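Long-range contacts in dephospho-CoA kinase (Mycobacterium paratuberculosis, PDB 6N39), which probably catalyses the last step of coenzyme A synthesis, the ATP-dependent phosphorylation of the 3'-hydroxyl group of dephospho-CoA: residues A[137-142]-A[178-183]; A[27-32]-A[195-200]; A[300-305]-A[324-329]; A[277-282]-A[343-348]. All blocks are in the same frame, centred on the assembly; numbering follows the deposited sequence.

Contact 1 of 4, residues A[137-142]-A[178-183]; sequences IVYADV and DIWLDN
Tyr139 lays its ring on the indole of Trp180 in an offset stack, the phenol over the five-membered ring with centroids 3.9 Å apart and planes at 13°. Tyr139 CG lies between the backbone N and the carbonyl carbon (chi1 68°). The layering is tight: Tyr139 CE1 lies 3.1 Å from Trp180 NE1. On the opposite face of the phenol sits Asp182 CA, 3.9 Å from the ring centroid in a CH-pi contact, and water 1 joins Tyr139 OH to Trp180 O at the ring edge. At the indole edge, Ile137 CG2 touches Trp180 CZ3 at 3.8 Å. A parallel ladder sets these partners side by side: Tyr139 N donates to Leu181 O (2.9 Å), and Asn183 N to Tyr139 O (2.7 Å). Branched Val138 and Leu181 suit the other, buried face, where both meet Leu25; Asn183 ND2 binds Ala20 O in the predicted ATP-binding loop. Strand 179-182 edges the five-stranded parallel sheet within this chain, with helix 170-176 beside the aromatic face and helices 22-31 and 187-210 beside the aliphatic one.

Contact 2 of 4, residues A[27-32]-A[195-200]; sequences SAFAQC and QQVWNE
Cys32 presses its CB onto the indole face of Trp198, 3.4 Å from the centroid of the five-membered ring and only 7° off its normal. Trp198 CG is anti to the backbone N (chi1 -173°), and the indole attached to it meets Cys32 at the end of helix 22-31. Cys32 SG sits over the same ring, 4.2 Å from the centroid, in a sulfur-aromatic contact, and also reaches Gln195 CA at 3.9 Å. A small, polarisable thiol fits between the tryptophan and the helix backbone here. Packing is looser around Phe29, although it is buried: its CD1 is 4.1 Å from Trp198 CE3 and its CZ 4.4 Å from Val197 CG1, and Ala194 touches it as well. Toward solvent, the contact ends at exposed Gln195, whose extended chain passes Cys32 SG with its CG 4.1 Å away. The two segments meet without hydrogen bonds. This apolar contact joins two helices of the layered alpha/beta P-loop kinase fold: helix 22-31, whose first turn belongs to the predicted ATP-binding site, and helix 187-210 cover one face of the parallel sheet.

Contact 3 of 4, residues A[300-305]-A[324-329]; sequences ITADVA and LWHKRI. With ACT (acetate ion), chain E.
Ala302 and His326 form a single, isolated beta bridge, their CA atoms 3.9 Å apart, which lays loop 300-305 against the chain entering edge strand 328-331 of the mixed sheet in the UPF0157 (GrpB) domain. Two backbone bonds flank it: Lys327 N donates to Thr301 O at 3.0 Å, from above the carbonyl plane, and Asp303 N to Trp325 O at 3.1 Å. Across the two segments runs a salt bridge: Lys327 NZ meets Asp303 OD1 on its syn side at 2.7 Å, 28° out of the carboxylate plane. Lysine suits this buried place because its extended chain carries NZ to both Asp303 and His342 ND1. Asp303 OD2 pairs in turn with Arg344, so the carboxylate lies among positive groups that probably favour its ionised form. Apolar contacts close both ends. Ala305 CA stands over the five-membered ring of Trp325, 3.7 Å from the centroid and 2° off the normal, a small residue suited to a flat indole; Ile300 CB meets Ile329 CG2 at 3.6 Å. An acetate, probably from the crystallisation liquor, lies beside the bridge. Arg328 NH2 donates to acetate OXT, while acetate O receives Arg328 NH1 and, nearly straight at 175°, His326 ND1 at 2.7 Å.

Contact 4 of 4, residues A[277-282]-A[343-348]; sequences ESLAAA and IRVDGW
Trp348 meets Leu279 at the edge of its indole, where Leu279 CD1 comes 4.0 Å from Trp348 CH2. One face of the same ring is covered from within its own segment by Val345 CB, 3.4 Å above the plane and over its centre, and Tyr316 pairs with the indole edge-to-face. Leucine suits position 279 because its two methyls can serve two partners: while CD1 takes the tryptophan, Leu279 CD2 meets Val345 CG2 at 4.0 Å. Val345, with CG1 anti to the backbone N (chi1 176°), spreads its methyls over the start of the helix, CG1 lying 3.7 Å from Glu277 O and CG2 3.8 Å from Ser278 C. One turn on, the bare methyl of Ala282 lets the helix approach closely, its CB 3.5 Å from Ile343 CG2.

Local bonds shape both segments. Ser278 is the N-cap of helix 279-284, its OG accepting from Ala281 N at 3.1 Å. A type II turn folds Trp348 back beside Val345, Trp348 N donating to Val345 O; at phi 91° a CB would press on the carbonyl O of Asp346, which is why glycine suits the turn's third position, Gly347. The side chain of Arg344 leaves on the side away from the helix and touches Gln351 and Ala354 of helix 349-363. The whole is a layered alpha/beta arrangement: the helix that follows strand 270-276 packs across that strand's parallel neighbour, 339-345, on one face of the mixed sheet.

Contacts 1 and 2 belong to the kinase part of the chain, contacts 3 and 4 to the UPF0157 part; contacts 1 and 3 have centres about 41 Å apart. Contact 1 is the buried one, a strand pair bound by backbone bonds, whereas contact 2 is a partly buried helix pair relying on aromatic and sulfur packing. They touch through Ile179 CD1 and Val197 CG1, 3.7 Å apart. Contacts 3 and 4, both partly buried, share one mixed sheet through neighbouring strands 328-331 and 339-345, where a probable hydrogen bond links Arg328 O and Ile343 N (2.8 Å). Contact 3 adds backbone bonds and a salt bridge to its apolar ends, whereas contact 4 is joined by apolar packing alone.

Contact 1 of 4, residues A[137-142]-A[178-183]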
loop_
_atom_site.group_PDB
_atom_site.type_symbol
_atom_site.label_atom_id
_atom_site.label_comp_id
_atom_site.label_asym_id
_atom_site.label_seq_id
_atom_site.Cartn_x
_atom_site.Cartn_y
_atom_site.Cartn_z
ATOM N N ILE A 137 -9.957 -3.929 5.369
ATOM C CA ILE A 137 -11.358 -3.601 5.149
ATOM C C ILE A 137 -12.191 -4.809 5.530
ATOM O O ILE A 137 -11.899 -5.928 5.094
ATOM C CB ILE A 137 -11.623 -3.165 3.699
ATOM C CG1 ILE A 137 -10.646 -2.041 3.328
ATOM C CG2 ILE A 137 -13.063 -2.713 3.549
ATOM C CD1 ILE A 137 -10.938 -1.341 2.035
ATOM N N VAL A 138 -13.204 -4.591 6.374
ATOM C CA VAL A 138 -14.103 -5.651 6.804
ATOM C C VAL A 138 -15.345 -5.597 5.929
ATOM O O VAL A 138 -15.781 -4.513 5.518
ATOM C CB VAL A 138 -14.443 -5.532 8.306
ATOM C CG1 VAL A 138 -15.142 -4.219 8.626
ATOM C CG2 VAL A 138 -15.291 -6.688 8.743
ATOM N N TYR A 139 -15.885 -6.765 5.590
ATOM C CA TYR A 139 -17.112 -6.827 4.806
ATOM C C TYR A 139 -17.976 -7.962 5.335
ATOM O O TYR A 139 -17.549 -8.755 6.178
ATOM C CB TYR A 139 -16.827 -7.010 3.304
ATOM C CG TYR A 139 -16.235 -8.361 2.963
ATOM C CD1 TYR A 139 -14.883 -8.600 3.144
ATOM C CD2 TYR A 139 -17.034 -9.400 2.468
ATOM C CE1 TYR A 139 -14.325 -9.830 2.846
ATOM C CE2 TYR A 139 -16.487 -10.639 2.164
ATOM C CZ TYR A 139 -15.125 -10.843 2.353
ATOM O OH TYR A 139 -14.546 -12.060 2.057
ATOM N N ALA A 140 -19.204 -8.035 4.827
ATOM C CA ALA A 140 -20.161 -9.046 5.251
ATOM C C ALA A 140 -21.257 -9.149 4.205
ATOM O O ALA A 140 -21.529 -8.184 3.481
ATOM C CB ALA A 140 -20.775 -8.714 6.617
ATOM N N ASP A 141 -21.887 -10.326 4.141
ATOM C CA ASP A 141 -23.013 -10.529 3.236
ATOM C C ASP A 141 -24.065 -9.452 3.464
ATOM O O ASP A 141 -24.335 -9.062 4.603
ATOM C CB ASP A 141 -23.647 -11.913 3.437
ATOM C CG ASP A 141 -22.650 -13.057 3.289
ATOM O OD1 ASP A 141 -22.857 -14.106 3.942
ATOM O OD2 ASP A 141 -21.665 -12.913 2.534
ATOM N N VAL A 142 -24.662 -8.973 2.370
ATOM C CA VAL A 142 -25.618 -7.878 2.485
ATOM C C VAL A 142 -26.789 -8.265 3.383
ATOM O O VAL A 142 -27.319 -7.422 4.120
ATOM C CB VAL A 142 -26.096 -7.426 1.090
ATOM C CG1 VAL A 142 -26.753 -8.578 0.337
ATOM C CG2 VAL A 142 -27.058 -6.257 1.217
ATOM N N ASP A 178 -5.573 -4.244 1.406
ATOM C CA ASP A 178 -4.491 -5.219 1.547
ATOM C C ASP A 178 -4.982 -6.463 2.254
ATOM O O ASP A 178 -4.551 -7.580 1.936
ATOM C CB ASP A 178 -3.323 -4.615 2.312
ATOM C CG ASP A 178 -2.735 -3.427 1.595
ATOM O OD1 ASP A 178 -2.034 -3.640 0.588
ATOM O OD2 ASP A 178 -3.036 -2.282 1.992
ATOM N N ILE A 179 -5.879 -6.286 3.222
ATOM C CA ILE A 179 -6.470 -7.400 3.955
ATOM C C ILE A 179 -7.984 -7.255 3.865
ATOM O O ILE A 179 -8.538 -6.213 4.237
ATOM C CB ILE A 179 -5.999 -7.444 5.415
ATOM C CG1 ILE A 179 -4.472 -7.662 5.466
ATOM C CG2 ILE A 179 -6.722 -8.539 6.161
ATOM C CD1 ILE A 179 -3.849 -7.380 6.815
ATOM N N TRP A 180 -8.632 -8.281 3.339
ATOM C CA TRP A 180 -10.050 -8.301 2.990
ATOM C C TRP A 180 -10.683 -9.308 3.940
ATOM O O TRP A 180 -10.514 -10.515 3.767
ATOM C CB TRP A 180 -10.193 -8.709 1.526
ATOM C CG TRP A 180 -11.559 -8.727 0.940
ATOM C CD1 TRP A 180 -12.169 -9.782 0.329
ATOM C CD2 TRP A 180 -12.474 -7.630 0.856
ATOM N NE1 TRP A 180 -13.418 -9.416 -0.115
ATOM C CE2 TRP A 180 -13.628 -8.099 0.197
ATOM C CE3 TRP A 180 -12.435 -6.300 1.283
ATOM C CZ2 TRP A 180 -14.730 -7.289 -0.038
ATOM C CZ3 TRP A 180 -13.525 -5.499 1.044
ATOM C CH2 TRP A 180 -14.659 -5.994 0.389
ATOM N N LEU A 181 -11.413 -8.820 4.940
ATOM C CA LEU A 181 -11.728 -9.615 6.120
ATOM C C LEU A 181 -13.237 -9.820 6.229
ATOM O O LEU A 181 -13.994 -8.854 6.375
ATOM C CB LEU A 181 -11.143 -8.918 7.349
ATOM C CG LEU A 181 -10.778 -9.740 8.558
ATOM C CD1 LEU A 181 -9.829 -8.959 9.442
ATOM C CD2 LEU A 181 -12.064 -10.061 9.286
ATOM N N ASP A 182 -13.666 -11.082 6.174
ATOM C CA ASP A 182 -15.078 -11.435 6.100
ATOM C C ASP A 182 -15.652 -11.537 7.509
ATOM O O ASP A 182 -15.192 -12.350 8.317
ATOM C CB ASP A 182 -15.251 -12.751 5.336
ATOM C CG ASP A 182 -16.723 -13.121 5.099
ATOM O OD1 ASP A 182 -17.635 -12.472 5.651
ATOM O OD2 ASP A 182 -16.970 -14.084 4.347
ATOM N N ASN A 183 -16.653 -10.707 7.804
ATOM C CA ASN A 183 -17.315 -10.736 9.103
ATOM C C ASN A 183 -18.763 -11.185 8.939
ATOM O O ASN A 183 -19.684 -10.565 9.480
ATOM C CB ASN A 183 -17.240 -9.363 9.788
ATOM C CG ASN A 183 -17.864 -9.358 11.183
ATOM O OD1 ASN A 183 -17.799 -10.351 11.907
ATOM N ND2 ASN A 183 -18.493 -8.245 11.551
HETATM O O HOH W 1 -11.825 -12.718 2.394
#

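Contact 2 of 4, residues A[27-32]-A[195-200]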
loop_
_atom_site.group_PDB
_atom_site.type_symbol
_atom_site.label_atom_id
_atom_site.label_comp_id
_atom_site.label_asym_id
_atom_site.label_seq_id
_atom_site.Cartn_x
_atom_site.Cartn_y
_atom_site.Cartn_z
ATOM N N SER A 27 -12.205 -3.159 17.847
ATOM C CA SER A 27 -12.074 -3.662 19.209
ATOM C C SER A 27 -11.254 -4.949 19.251
ATOM O O SER A 27 -10.461 -5.150 20.175
ATOM C CB SER A 27 -13.459 -3.874 19.821
ATOM O OG SER A 27 -13.363 -4.519 21.081
ATOM N N ALA A 28 -11.439 -5.834 18.266
ATOM C CA ALA A 28 -10.655 -7.071 18.213
ATOM C C ALA A 28 -9.154 -6.782 18.102
ATOM O O ALA A 28 -8.322 -7.396 18.805
ATOM C CB ALA A 28 -11.137 -7.926 17.038
ATOM N N PHE A 29 -8.787 -5.823 17.243
ATOM C CA PHE A 29 -7.373 -5.450 17.159
ATOM C C PHE A 29 -6.901 -4.811 18.465
ATOM O O PHE A 29 -5.780 -5.074 18.919
ATOM C CB PHE A 29 -7.122 -4.520 15.972
ATOM C CG PHE A 29 -7.103 -5.224 14.642
ATOM C CD1 PHE A 29 -6.420 -6.425 14.482
ATOM C CD2 PHE A 29 -7.772 -4.684 13.548
ATOM C CE1 PHE A 29 -6.399 -7.077 13.250
ATOM C CE2 PHE A 29 -7.753 -5.326 12.316
ATOM C CZ PHE A 29 -7.077 -6.525 12.169
ATOM N N ALA A 30 -7.753 -3.998 19.104
ATOM C CA ALA A 30 -7.375 -3.421 20.397
ATOM C C ALA A 30 -7.122 -4.511 21.433
ATOM O O ALA A 30 -6.271 -4.363 22.319
ATOM C CB ALA A 30 -8.461 -2.461 20.897
ATOM N N GLN A 31 -7.881 -5.599 21.357
ATOM C CA GLN A 31 -7.651 -6.727 22.247
ATOM C C GLN A 31 -6.332 -7.421 21.936
ATOM O O GLN A 31 -5.826 -8.174 22.778
ATOM C CB GLN A 31 -8.811 -7.713 22.150
ATOM C CG GLN A 31 -10.111 -7.155 22.722
ATOM C CD GLN A 31 -11.306 -8.029 22.405
ATOM O OE1 GLN A 31 -12.322 -7.550 21.890
ATOM N NE2 GLN A 31 -11.191 -9.319 22.702
ATOM N N CYS A 32 -5.783 -7.209 20.744
ATOM C CA CYS A 32 -4.408 -7.665 20.503
ATOM C C CYS A 32 -3.334 -6.687 20.962
ATOM O O CYS A 32 -2.142 -6.996 20.814
ATOM C CB CYS A 32 -4.181 -7.944 19.028
ATOM S SG CYS A 32 -5.171 -9.294 18.456
ATOM N N GLN A 195 -7.085 -11.884 15.345
ATOM C CA GLN A 195 -5.842 -12.291 15.991
ATOM C C GLN A 195 -4.942 -13.078 15.043
ATOM O O GLN A 195 -3.714 -13.040 15.172
ATOM C CB GLN A 195 -6.119 -13.136 17.231
ATOM C CG GLN A 195 -4.867 -13.335 18.071
ATOM C CD GLN A 195 -5.108 -14.226 19.260
ATOM O OE1 GLN A 195 -5.390 -15.418 19.110
ATOM N NE2 GLN A 195 -4.997 -13.659 20.455
ATOM N N GLN A 196 -5.533 -13.825 14.120
ATOM C CA GLN A 196 -4.754 -14.523 13.102
ATOM C C GLN A 196 -3.977 -13.528 12.237
ATOM O O GLN A 196 -2.785 -13.709 11.962
ATOM C CB GLN A 196 -5.722 -15.343 12.258
ATOM C CG GLN A 196 -5.294 -16.645 11.731
ATOM C CD GLN A 196 -6.518 -17.425 11.276
ATOM O OE1 GLN A 196 -6.924 -17.341 10.116
ATOM N NE2 GLN A 196 -7.140 -18.152 12.208
ATOM N N VAL A 197 -4.655 -12.478 11.791
ATOM C CA VAL A 197 -3.994 -11.440 11.000
ATOM C C VAL A 197 -2.943 -10.713 11.833
ATOM O O VAL A 197 -1.844 -10.404 11.348
ATOM C CB VAL A 197 -5.044 -10.469 10.433
ATOM C CG1 VAL A 197 -4.389 -9.179 9.977
ATOM C CG2 VAL A 197 -5.800 -11.141 9.293
ATOM N N TRP A 198 -3.253 -10.456 13.104
ATOM C CA TRP A 198 -2.295 -9.852 14.024
ATOM C C TRP A 198 -1.017 -10.678 14.122
ATOM O O TRP A 198 0.086 -10.166 13.909
ATOM C CB TRP A 198 -2.933 -9.703 15.408
ATOM C CG TRP A 198 -2.076 -8.933 16.352
ATOM C CD1 TRP A 198 -1.249 -9.429 17.308
ATOM C CD2 TRP A 198 -1.933 -7.512 16.396
ATOM N NE1 TRP A 198 -0.618 -8.404 17.972
ATOM C CE2 TRP A 198 -1.013 -7.217 17.419
ATOM C CE3 TRP A 198 -2.495 -6.462 15.666
ATOM C CZ2 TRP A 198 -0.656 -5.914 17.745
ATOM C CZ3 TRP A 198 -2.141 -5.171 15.988
ATOM C CH2 TRP A 198 -1.228 -4.908 17.018
ATOM N N ASN A 199 -1.151 -11.968 14.447
ATOM C CA ASN A 199 0.018 -12.808 14.694
ATOM C C ASN A 199 0.781 -13.109 13.410
ATOM O O ASN A 199 2.010 -13.205 13.424
ATOM C CB ASN A 199 -0.387 -14.141 15.324
ATOM C CG ASN A 199 -0.838 -14.019 16.782
ATOM O OD1 ASN A 199 -0.904 -12.933 17.347
ATOM N ND2 ASN A 199 -1.166 -15.156 17.385
ATOM N N GLU A 200 0.074 -13.338 12.307
ATOM C CA GLU A 200 0.741 -13.842 11.113
ATOM C C GLU A 200 1.245 -12.736 10.193
ATOM O O GLU A 200 2.125 -12.995 9.364
ATOM C CB GLU A 200 -0.207 -14.759 10.330
ATOM C CG GLU A 200 -0.405 -16.106 11.015
ATOM C CD GLU A 200 -1.590 -16.890 10.446
ATOM O OE1 GLU A 200 -2.030 -16.582 9.317
ATOM O OE2 GLU A 200 -2.085 -17.805 11.143
#

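Contact 3 of 4, residues A[300-305]-A[324-329]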
loop_
_atom_site.group_PDB
_atom_site.type_symbol
_atom_site.label_atom_id
_atom_site.label_comp_id
_atom_site.label_asym_id
_atom_site.label_seq_id
_atom_site.Cartn_x
_atom_site.Cartn_y
_atom_site.Cartn_z
ATOM N N ILE A 300 23.323 -2.948 -1.128
ATOM C CA ILE A 300 23.114 -3.164 -2.560
ATOM C C ILE A 300 23.034 -1.789 -3.207
ATOM O O ILE A 300 22.076 -1.039 -2.974
ATOM C CB ILE A 300 21.857 -3.992 -2.859
ATOM C CG1 ILE A 300 21.913 -5.338 -2.123
ATOM C CG2 ILE A 300 21.725 -4.222 -4.377
ATOM C CD1 ILE A 300 20.710 -6.218 -2.380
ATOM N N THR A 301 24.050 -1.445 -4.006
ATOM C CA THR A 301 24.136 -0.124 -4.607
ATOM C C THR A 301 24.346 -0.155 -6.120
ATOM O O THR A 301 24.633 0.893 -6.709
ATOM C CB THR A 301 25.261 0.687 -3.945
ATOM O OG1 THR A 301 26.469 -0.089 -3.936
ATOM C CG2 THR A 301 24.883 1.037 -2.507
ATOM N N ALA A 302 24.194 -1.310 -6.768
ATOM C CA ALA A 302 24.306 -1.394 -8.224
ATOM C C ALA A 302 23.623 -2.670 -8.703
ATOM O O ALA A 302 23.420 -3.607 -7.928
ATOM C CB ALA A 302 25.773 -1.372 -8.693
ATOM N N ASP A 303 23.225 -2.670 -9.982
ATOM C CA ASP A 303 22.917 -3.899 -10.711
ATOM C C ASP A 303 24.214 -4.503 -11.269
ATOM O O ASP A 303 25.289 -3.898 -11.209
ATOM C CB ASP A 303 21.934 -3.624 -11.867
ATOM C CG ASP A 303 20.557 -3.136 -11.387
ATOM O OD1 ASP A 303 19.915 -3.827 -10.567
ATOM O OD2 ASP A 303 20.117 -2.058 -11.834
ATOM N N VAL A 304 24.101 -5.701 -11.840
ATOM C CA VAL A 304 25.202 -6.306 -12.594
ATOM C C VAL A 304 25.398 -5.526 -13.890
ATOM O O VAL A 304 24.462 -5.365 -14.676
ATOM C CB VAL A 304 24.908 -7.786 -12.880
ATOM C CG1 VAL A 304 26.045 -8.449 -13.691
ATOM C CG2 VAL A 304 24.697 -8.536 -11.569
ATOM N N ALA A 305 26.615 -5.036 -14.125
ATOM C CA ALA A 305 26.872 -4.260 -15.339
ATOM C C ALA A 305 26.833 -5.149 -16.581
ATOM O O ALA A 305 27.207 -6.319 -16.539
ATOM C CB ALA A 305 28.241 -3.561 -15.272
ATOM N N LEU A 324 27.142 4.373 -13.992
ATOM C CA LEU A 324 25.756 4.459 -14.455
ATOM C C LEU A 324 24.931 3.233 -14.107
ATOM O O LEU A 324 23.719 3.227 -14.396
ATOM C CB LEU A 324 25.726 4.693 -15.973
ATOM C CG LEU A 324 26.353 6.015 -16.423
ATOM C CD1 LEU A 324 26.272 6.188 -17.932
ATOM C CD2 LEU A 324 25.680 7.189 -15.701
ATOM N N TRP A 325 25.532 2.192 -13.521
ATOM C CA TRP A 325 24.760 1.035 -13.089
ATOM C C TRP A 325 24.359 1.107 -11.617
ATOM O O TRP A 325 23.717 0.176 -11.118
ATOM C CB TRP A 325 25.537 -0.268 -13.369
ATOM C CG TRP A 325 25.619 -0.586 -14.837
ATOM C CD1 TRP A 325 26.686 -0.368 -15.671
ATOM C CD2 TRP A 325 24.582 -1.154 -15.648
ATOM N NE1 TRP A 325 26.374 -0.777 -16.944
ATOM C CE2 TRP A 325 25.084 -1.248 -16.961
ATOM C CE3 TRP A 325 23.263 -1.565 -15.391
ATOM C CZ2 TRP A 325 24.326 -1.767 -18.022
ATOM C CZ3 TRP A 325 22.506 -2.082 -16.444
ATOM C CH2 TRP A 325 23.044 -2.174 -17.746
ATOM N N HIS A 326 24.680 2.196 -10.917
ATOM C CA HIS A 326 24.326 2.280 -9.502
ATOM C C HIS A 326 22.830 2.517 -9.328
ATOM O O HIS A 326 22.133 2.961 -10.247
ATOM C CB HIS A 326 25.112 3.389 -8.803
ATOM C CG HIS A 326 26.564 3.069 -8.637
ATOM N ND1 HIS A 326 27.271 3.397 -7.503
ATOM C CD2 HIS A 326 27.432 2.418 -9.448
ATOM C CE1 HIS A 326 28.519 2.983 -7.629
ATOM N NE2 HIS A 326 28.643 2.383 -8.800
ATOM N N LYS A 327 22.340 2.192 -8.128
ATOM C CA LYS A 327 20.927 2.287 -7.779
ATOM C C LYS A 327 20.790 2.225 -6.261
ATOM O O LYS A 327 21.779 2.094 -5.522
ATOM C CB LYS A 327 20.123 1.157 -8.445
ATOM C CG LYS A 327 20.418 -0.238 -7.863
ATOM C CD LYS A 327 19.462 -1.303 -8.449
ATOM C CE LYS A 327 19.502 -2.612 -7.657
ATOM N NZ LYS A 327 18.554 -3.622 -8.225
ATOM N N ARG A 328 19.547 2.328 -5.794
ATOM C CA ARG A 328 19.204 1.879 -4.447
ATOM C C ARG A 328 18.102 0.828 -4.564
ATOM O O ARG A 328 17.452 0.707 -5.606
ATOM C CB ARG A 328 18.750 3.048 -3.531
ATOM C CG ARG A 328 19.730 4.233 -3.437
ATOM C CD ARG A 328 21.038 3.907 -2.709
ATOM N NE ARG A 328 21.957 5.067 -2.646
ATOM C CZ ARG A 328 23.050 5.245 -3.399
ATOM N NH1 ARG A 328 23.423 4.342 -4.309
ATOM N NH2 ARG A 328 23.805 6.329 -3.226
ATOM N N ILE A 329 17.897 0.044 -3.505
ATOM C CA ILE A 329 16.816 -0.938 -3.509
ATOM C C ILE A 329 16.298 -1.092 -2.084
ATOM O O ILE A 329 17.072 -1.157 -1.123
ATOM C CB ILE A 329 17.254 -2.297 -4.113
ATOM C CG1 ILE A 329 16.101 -3.331 -4.078
ATOM C CG2 ILE A 329 18.501 -2.831 -3.413
ATOM C CD1 ILE A 329 16.508 -4.752 -4.695
HETATM C C ACT E . 26.565 5.946 -5.241
HETATM O O ACT E . 26.133 4.762 -5.417
HETATM O OXT ACT E . 26.079 6.874 -4.516
HETATM C CH3 ACT E . 27.885 6.313 -6.052
HETATM O O HOH W 2 20.277 0.208 -1.485
HETATM O O HOH W 3 21.182 0.135 -12.162
#

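Contact 4 of 4, residues A[277-282]-A[343-348]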
loop_
_atom_site.group_PDB
_atom_site.type_symbol
_atom_site.label_atom_id
_atom_site.label_comp_id
_atom_site.label_asym_id
_atom_site.label_seq_id
_atom_site.Cartn_x
_atom_site.Cartn_y
_atom_site.Cartn_z
ATOM N N GLU A 277 15.601 11.522 -10.259
ATOM C CA GLU A 277 16.457 12.335 -11.109
ATOM C C GLU A 277 17.941 12.197 -10.780
ATOM O O GLU A 277 18.767 12.581 -11.612
ATOM C CB GLU A 277 16.038 13.805 -11.040
ATOM C CG GLU A 277 16.684 14.606 -9.954
ATOM C CD GLU A 277 16.225 16.056 -9.958
ATOM O OE1 GLU A 277 16.229 16.682 -8.873
ATOM O OE2 GLU A 277 15.853 16.563 -11.042
ATOM N N SER A 278 18.294 11.632 -9.622
ATOM C CA SER A 278 19.685 11.512 -9.184
ATOM C C SER A 278 19.748 10.528 -8.020
ATOM O O SER A 278 18.731 10.212 -7.399
ATOM C CB SER A 278 20.245 12.864 -8.732
ATOM O OG SER A 278 19.612 13.196 -7.501
ATOM N N LEU A 279 20.965 10.085 -7.691
ATOM C CA LEU A 279 21.114 9.230 -6.515
ATOM C C LEU A 279 20.920 10.017 -5.215
ATOM O O LEU A 279 20.478 9.443 -4.215
ATOM C CB LEU A 279 22.479 8.529 -6.530
ATOM C CG LEU A 279 22.724 7.454 -7.607
ATOM C CD1 LEU A 279 24.161 6.986 -7.614
ATOM C CD2 LEU A 279 21.789 6.268 -7.411
ATOM N N ALA A 280 21.223 11.322 -5.205
ATOM C CA ALA A 280 20.923 12.145 -4.028
ATOM C C ALA A 280 19.426 12.132 -3.693
ATOM O O ALA A 280 19.035 12.025 -2.522
ATOM C CB ALA A 280 21.401 13.585 -4.262
ATOM N N ALA A 281 18.572 12.240 -4.713
ATOM C CA ALA A 281 17.128 12.158 -4.485
ATOM C C ALA A 281 16.723 10.782 -3.949
ATOM O O ALA A 281 15.904 10.668 -3.013
ATOM C CB ALA A 281 16.396 12.478 -5.792
ATOM N N ALA A 282 17.288 9.721 -4.533
ATOM C CA ALA A 282 17.062 8.383 -4.001
ATOM C C ALA A 282 17.410 8.324 -2.519
ATOM O O ALA A 282 16.678 7.734 -1.717
ATOM C CB ALA A 282 17.883 7.353 -4.781
ATOM N N ILE A 343 15.221 1.724 -7.041
ATOM C CA ILE A 343 15.245 3.168 -7.261
ATOM C C ILE A 343 16.395 3.447 -8.217
ATOM O O ILE A 343 17.567 3.251 -7.856
ATOM C CB ILE A 343 15.422 3.944 -5.953
ATOM C CG1 ILE A 343 14.437 3.430 -4.890
ATOM C CG2 ILE A 343 15.246 5.448 -6.195
ATOM C CD1 ILE A 343 14.523 4.191 -3.595
ATOM N N ARG A 344 16.054 3.905 -9.424
ATOM C CA ARG A 344 17.014 4.052 -10.509
ATOM C C ARG A 344 16.882 5.433 -11.135
ATOM O O ARG A 344 15.809 6.053 -11.096
ATOM C CB ARG A 344 16.817 2.948 -11.577
ATOM C CG ARG A 344 17.013 1.499 -11.027
ATOM C CD ARG A 344 17.385 0.549 -12.189
ATOM N NE ARG A 344 17.638 -0.823 -11.755
ATOM C CZ ARG A 344 16.700 -1.749 -11.602
ATOM N NH1 ARG A 344 15.422 -1.448 -11.836
ATOM N NH2 ARG A 344 17.041 -2.982 -11.211
ATOM N N VAL A 345 17.987 5.909 -11.712
ATOM C CA VAL A 345 18.089 7.277 -12.211
ATOM C C VAL A 345 17.583 7.342 -13.650
ATOM O O VAL A 345 17.991 6.544 -14.502
ATOM C CB VAL A 345 19.539 7.785 -12.115
ATOM C CG1 VAL A 345 19.668 9.191 -12.741
ATOM C CG2 VAL A 345 20.017 7.806 -10.642
ATOM N N ASP A 346 16.722 8.321 -13.917
ATOM C CA ASP A 346 16.154 8.657 -15.224
ATOM C C ASP A 346 17.177 8.590 -16.356
ATOM O O ASP A 346 18.120 9.381 -16.398
ATOM C CB ASP A 346 15.580 10.082 -15.137
ATOM C CG ASP A 346 14.743 10.472 -16.373
ATOM O OD1 ASP A 346 14.181 9.570 -17.022
ATOM O OD2 ASP A 346 14.668 11.684 -16.687
ATOM N N GLY A 347 16.976 7.666 -17.299
ATOM C CA GLY A 347 17.824 7.545 -18.464
ATOM C C GLY A 347 19.011 6.599 -18.317
ATOM O O GLY A 347 19.572 6.172 -19.329
ATOM N N TRP A 348 19.418 6.263 -17.097
ATOM C CA TRP A 348 20.540 5.342 -16.931
ATOM C C TRP A 348 20.169 3.944 -17.434
ATOM O O TRP A 348 18.992 3.576 -17.449
ATOM C CB TRP A 348 20.965 5.273 -15.469
ATOM C CG TRP A 348 21.671 6.521 -14.981
ATOM C CD1 TRP A 348 21.729 7.753 -15.602
ATOM C CD2 TRP A 348 22.372 6.662 -13.744
ATOM N NE1 TRP A 348 22.447 8.639 -14.824
ATOM C CE2 TRP A 348 22.846 7.995 -13.677
ATOM C CE3 TRP A 348 22.647 5.786 -12.682
ATOM C CZ2 TRP A 348 23.599 8.468 -12.595
ATOM C CZ3 TRP A 348 23.388 6.263 -11.594
ATOM C CH2 TRP A 348 23.854 7.594 -11.563
#